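Local coordinates for beta-galacturonidase (Eisenbergiella tayi, PDB 6NCW), which hydrolyses beta-galacturonides, and may also act on beta-glucuronides, as a glycoside hydrolase family 2 enzyme of a gut bacterium, at residues 433-436 with 441-444; 464-469 with 492-497. All coordinates share one frame; numbering follows the deposited sequence.

Interaction 1: 433-436 with 441-444; sequences WYHD and DYLD
H435 lays its imidazole beside the outer end of the Y442 ring, so that two aromatic planes lie nearly parallel but are displaced until little of one covers the other. This belongs to the TIM barrel of the enzyme: 433-436 is part of the loop that follows strand 425-428, and Y442 stands on helix 439-453, into which that loop leads. The ring centroids are 5.4 Å apart and the planes make 21°, a loose, strongly offset pairing at the protein surface. What meets is the CD2-NE2 side of the imidazole, coming in obliquely, and the hydroxyl end of the tyrosine: H435 NE2 is 3.8 Å from Y442 OH, a van der Waals approach, and H435 CD2 stands 4.1 Å from Y442 CZ. The tyrosine reaches this far because its CG lies anti to the backbone N (chi1 -164°), which sends the ring out from the helix toward the loop. Tyrosine suits a place that is half buried, since its ring also stacks on F413 and touches I429, while histidine offers a small flat group that can lie against it in an exposed loop.

The neighbours of H435 connect this loop to the sugar pocket. Y434, seen to bind alpha-D-galacturonate in this protein, hydrogen-bonds through OH to K532, another residue of that site. W433, which is buried, turns its ring edge-to-face with W482 and, across the subunit boundary, with F522 of the second subunit. Its indole also covers one face of the Y434 ring: W433 CD1 sits 3.5 Å above the plane of that ring, directly over its centre.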
loop_
_atom_site.group_PDB
_atom_site.type_symbol
_atom_site.label_atom_id
_atom_site.label_comp_id
_atom_site.label_asym_id
_atom_site.label_seq_id
_atom_site.Cartn_x
_atom_site.Cartn_y
_atom_site.Cartn_z
ATOM N N TRP A 433 19.690 -0.908 15.014
ATOM C CA TRP A 433 18.881 0.108 14.350
ATOM C C TRP A 433 19.651 1.419 14.251
ATOM O O TRP A 433 20.059 1.789 13.154
ATOM C CB TRP A 433 17.521 0.279 15.030
ATOM C CG TRP A 433 16.653 1.226 14.245
ATOM C CD1 TRP A 433 16.299 2.494 14.596
ATOM C CD2 TRP A 433 16.092 1.002 12.939
ATOM N NE1 TRP A 433 15.528 3.072 13.607
ATOM C CE2 TRP A 433 15.386 2.176 12.579
ATOM C CE3 TRP A 433 16.098 -0.079 12.055
ATOM C CZ2 TRP A 433 14.704 2.300 11.367
ATOM C CZ3 TRP A 433 15.414 0.050 10.829
ATOM C CH2 TRP A 433 14.729 1.222 10.513
ATOM N N TYR A 434 19.885 2.120 15.353
ATOM C CA TYR A 434 20.650 3.361 15.341
ATOM C C TYR A 434 22.163 3.153 15.423
ATOM O O TYR A 434 22.897 4.116 15.217
ATOM C CB TYR A 434 20.208 4.256 16.507
ATOM C CG TYR A 434 18.820 4.840 16.364
ATOM C CD1 TYR A 434 18.425 5.476 15.185
ATOM C CD2 TYR A 434 17.898 4.760 17.409
ATOM C CE1 TYR A 434 17.143 6.018 15.048
ATOM C CE2 TYR A 434 16.617 5.289 17.282
ATOM C CZ TYR A 434 16.246 5.922 16.092
ATOM O OH TYR A 434 14.983 6.460 15.963
ATOM N N HIS A 435 22.646 1.950 15.756
ATOM C CA HIS A 435 24.077 1.641 15.862
ATOM C C HIS A 435 24.313 0.275 15.244
ATOM O O HIS A 435 23.656 -0.691 15.636
ATOM C CB HIS A 435 24.559 1.594 17.325
ATOM C CG HIS A 435 24.149 2.775 18.139
ATOM N ND1 HIS A 435 24.703 4.029 17.965
ATOM C CD2 HIS A 435 23.231 2.902 19.127
ATOM C CE1 HIS A 435 24.148 4.876 18.816
ATOM N NE2 HIS A 435 23.247 4.220 19.528
ATOM N N ASP A 436 25.252 0.171 14.307
ATOM C CA ASP A 436 25.534 -1.136 13.717
ATOM C C ASP A 436 26.653 -1.796 14.512
ATOM O O ASP A 436 27.837 -1.647 14.218
ATOM C CB ASP A 436 25.850 -1.015 12.236
ATOM C CG ASP A 436 24.585 -0.855 11.400
ATOM O OD1 ASP A 436 23.602 -1.606 11.657
ATOM O OD2 ASP A 436 24.563 0.039 10.518
ATOM N N ASP A 441 27.227 -7.575 22.010
ATOM C CA ASP A 441 28.419 -6.812 22.381
ATOM C C ASP A 441 28.045 -5.483 23.013
ATOM O O ASP A 441 28.633 -5.077 24.019
ATOM C CB ASP A 441 29.305 -6.566 21.155
ATOM C CG ASP A 441 29.761 -7.860 20.488
ATOM O OD1 ASP A 441 29.526 -8.933 21.074
ATOM O OD2 ASP A 441 30.350 -7.793 19.382
ATOM N N TYR A 442 27.082 -4.788 22.420
ATOM C CA TYR A 442 26.627 -3.515 22.959
ATOM C C TYR A 442 26.062 -3.700 24.361
ATOM O O TYR A 442 26.399 -2.958 25.291
ATOM C CB TYR A 442 25.579 -2.932 22.010
ATOM C CG TYR A 442 25.277 -1.482 22.203
ATOM C CD1 TYR A 442 24.119 -1.075 22.854
ATOM C CD2 TYR A 442 26.136 -0.508 21.710
ATOM C CE1 TYR A 442 23.818 0.269 23.016
ATOM C CE2 TYR A 442 25.853 0.844 21.877
ATOM C CZ TYR A 442 24.697 1.222 22.521
ATOM O OH TYR A 442 24.420 2.558 22.683
ATOM N N LEU A 443 25.219 -4.717 24.531
ATOM C CA LEU A 443 24.579 -4.970 25.810
ATOM C C LEU A 443 25.604 -5.359 26.872
ATOM O O LEU A 443 25.516 -4.911 28.024
ATOM C CB LEU A 443 23.520 -6.058 25.626
ATOM C CG LEU A 443 22.664 -6.458 26.810
ATOM C CD1 LEU A 443 22.094 -5.209 27.498
ATOM C CD2 LEU A 443 21.561 -7.369 26.318
ATOM N N ASP A 444 26.591 -6.182 26.499
ATOM C CA ASP A 444 27.629 -6.580 27.450
ATOM C C ASP A 444 28.499 -5.399 27.861
ATOM O O ASP A 444 28.833 -5.248 29.042
ATOM C CB ASP A 444 28.484 -7.696 26.848
ATOM C CG ASP A 444 27.728 -9.022 26.766
ATOM O OD1 ASP A 444 26.615 -9.110 27.346
ATOM O OD2 ASP A 444 28.238 -9.967 26.124
#

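Interaction 2: 464-469 with 492-497; sequences TEIGAG and KEQLQA
I466 and Q494 make the apolar part of the contact, passing alongside one another in opposite directions. Closest is I466 CG1 to Q494 CD at 3.5 Å, with I466 CD1 lying 3.6 Å from Q494 CB. With CG1 anti to the backbone N (chi1 -167°), the isoleucine directs its longer branch at the helix, where the CB and CG methylenes of Q494 and the carbon of its amide give it a stem to pack on; a branched aliphatic residue fits this buried spot on the outside of a TIM-barrel strand.

The polar part is a grip on the backbone. Q494, extended beyond CG, carries its amide to the backbone at G467, and NE2 donates to G467 O over 3.0 Å at an N-H...O angle of 162°. The carbonyl oxygen lies close to the plane of the glutamine amide, whereas the donor sits well above the carbonyl plane of G467. NE2 also gives a hydrogen bond to P431 O, and glutamine suits the place because one amide nitrogen can serve two carbonyls while its stem stays apolar. Q494 OE1 packs 3.2 Å from G467 CA, and G467 adopts backbone angles at which a side chain would strike the preceding carbonyl oxygen, so glycine belongs here.

E465 points to the other side of this strand. It binds alpha-D-galacturonate in this protein, forms a salt bridge with R309, is hydrogen-bonded through OE2 to Y430 OH, and in this crystal its OE1 is hydrogen-bonded to a glycerol, probably from the crystallisation liquor.

The contact lies within a beta-alpha-beta unit: helix 484-500 covers strand 461-466 before the chain enters strand 504-509, whose V507 touches both I466 and L495, while V439 of helix 439-453 touches I466 and Q494, and V548 and Y552 of helix 544-553 touch L495.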
loop_
_atom_site.group_PDB
_atom_site.type_symbol
_atom_site.label_atom_id
_atom_site.label_comp_id
_atom_site.label_asym_id
_atom_site.label_seq_id
_atom_site.Cartn_x
_atom_site.Cartn_y
_atom_site.Cartn_z
ATOM N N THR A 464 14.529 -1.088 28.879
ATOM C CA THR A 464 13.208 -0.480 28.830
ATOM C C THR A 464 12.801 -0.060 27.424
ATOM O O THR A 464 11.627 0.278 27.222
ATOM C CB THR A 464 13.131 0.725 29.784
ATOM O OG1 THR A 464 14.382 1.429 29.800
ATOM C CG2 THR A 464 12.789 0.235 31.182
ATOM N N GLU A 465 13.729 -0.102 26.460
ATOM C CA GLU A 465 13.444 0.078 25.034
ATOM C C GLU A 465 14.480 -0.685 24.227
ATOM O O GLU A 465 15.671 -0.542 24.490
ATOM C CB GLU A 465 13.487 1.559 24.610
ATOM C CG GLU A 465 12.272 2.360 25.045
ATOM C CD GLU A 465 12.396 3.856 24.777
ATOM O OE1 GLU A 465 11.778 4.615 25.560
ATOM O OE2 GLU A 465 13.092 4.269 23.807
ATOM N N ILE A 466 14.014 -1.507 23.287
ATOM C CA ILE A 466 14.809 -2.011 22.171
ATOM C C ILE A 466 13.847 -2.296 21.016
ATOM O O ILE A 466 12.702 -2.705 21.233
ATOM C CB ILE A 466 15.618 -3.271 22.587
ATOM C CG1 ILE A 466 16.696 -3.620 21.558
ATOM C CG2 ILE A 466 14.691 -4.465 22.808
ATOM C CD1 ILE A 466 17.823 -4.496 22.154
ATOM N N GLY A 467 14.300 -2.083 19.783
ATOM C CA GLY A 467 13.437 -2.351 18.643
ATOM C C GLY A 467 13.985 -1.761 17.353
ATOM O O GLY A 467 15.171 -1.419 17.252
ATOM N N ALA A 468 13.095 -1.646 16.365
ATOM C CA ALA A 468 13.529 -1.276 15.023
ATOM C C ALA A 468 12.344 -0.744 14.223
ATOM O O ALA A 468 11.201 -1.172 14.418
ATOM C CB ALA A 468 14.149 -2.480 14.303
ATOM N N GLY A 469 12.636 0.152 13.287
ATOM C CA GLY A 469 11.590 0.685 12.431
ATOM C C GLY A 469 11.204 -0.289 11.334
ATOM O O GLY A 469 11.978 -1.157 10.927
ATOM N N LYS A 492 14.662 -10.361 16.113
ATOM C CA LYS A 492 15.131 -11.694 16.475
ATOM C C LYS A 492 16.457 -11.615 17.232
ATOM O O LYS A 492 16.602 -12.175 18.324
ATOM C CB LYS A 492 15.256 -12.557 15.213
ATOM C CG LYS A 492 15.439 -14.040 15.509
ATOM C CD LYS A 492 15.633 -14.859 14.234
ATOM C CE LYS A 492 15.615 -16.362 14.539
ATOM N NZ LYS A 492 15.356 -17.170 13.302
ATOM N N GLU A 493 17.425 -10.877 16.686
ATOM C CA GLU A 493 18.716 -10.739 17.353
ATOM C C GLU A 493 18.609 -9.967 18.668
ATOM O O GLU A 493 19.274 -10.312 19.651
ATOM C CB GLU A 493 19.718 -10.049 16.426
ATOM C CG GLU A 493 21.097 -9.948 17.077
ATOM C CD GLU A 493 22.126 -9.185 16.256
ATOM O OE1 GLU A 493 21.814 -8.824 15.096
ATOM O OE2 GLU A 493 23.244 -8.945 16.789
ATOM N N GLN A 494 17.816 -8.895 18.694
ATOM C CA GLN A 494 17.672 -8.090 19.914
ATOM C C GLN A 494 17.093 -8.893 21.073
ATOM O O GLN A 494 17.581 -8.800 22.204
ATOM C CB GLN A 494 16.797 -6.864 19.632
ATOM C CG GLN A 494 17.507 -5.838 18.757
ATOM C CD GLN A 494 16.574 -4.767 18.247
ATOM O OE1 GLN A 494 15.357 -4.897 18.360
ATOM N NE2 GLN A 494 17.138 -3.691 17.688
ATOM N N LEU A 495 16.049 -9.685 20.813
ATOM C CA LEU A 495 15.392 -10.406 21.896
ATOM C C LEU A 495 16.259 -11.561 22.379
ATOM O O LEU A 495 16.338 -11.833 23.588
ATOM C CB LEU A 495 14.014 -10.908 21.442
ATOM C CG LEU A 495 12.919 -9.825 21.262
ATOM C CD1 LEU A 495 11.647 -10.420 20.696
ATOM C CD2 LEU A 495 12.583 -9.096 22.570
ATOM N N GLN A 496 16.915 -12.252 21.443
ATOM C CA GLN A 496 17.827 -13.327 21.812
ATOM C C GLN A 496 18.914 -12.819 22.756
ATOM O O GLN A 496 19.238 -13.478 23.748
ATOM C CB GLN A 496 18.413 -13.951 20.541
ATOM C CG GLN A 496 19.762 -14.632 20.689
ATOM C CD GLN A 496 19.728 -15.905 21.524
ATOM O OE1 GLN A 496 18.729 -16.641 21.534
ATOM N NE2 GLN A 496 20.835 -16.174 22.238
ATOM N N ALA A 497 19.426 -11.610 22.521
ATOM C CA ALA A 497 20.489 -11.098 23.378
ATOM C C ALA A 497 19.966 -10.722 24.765
ATOM O O ALA A 497 20.573 -11.094 25.773
ATOM C CB ALA A 497 21.189 -9.913 22.719
#

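From the N terminus, the chain leaves strand 425-428, passes through 433-436 and enters helix 439-453, where interaction 1 closes a short loop. It then returns along strand 461-466 and, after a longer excursion, reaches helix 484-500, where interaction 2 closes a second, wider loop. The two follow one another in series and neither nests nor crosses, yet their centres are about 10 Å apart and they touch. W433 packs on 467-469, its CB near G467 O and its indole against A468 and G469, and L443 CD2 approaches A497 O. Together they link two consecutive strand-helix units of the barrel, one whose loop carries the sugar-binding Y434 and one whose strand carries E465.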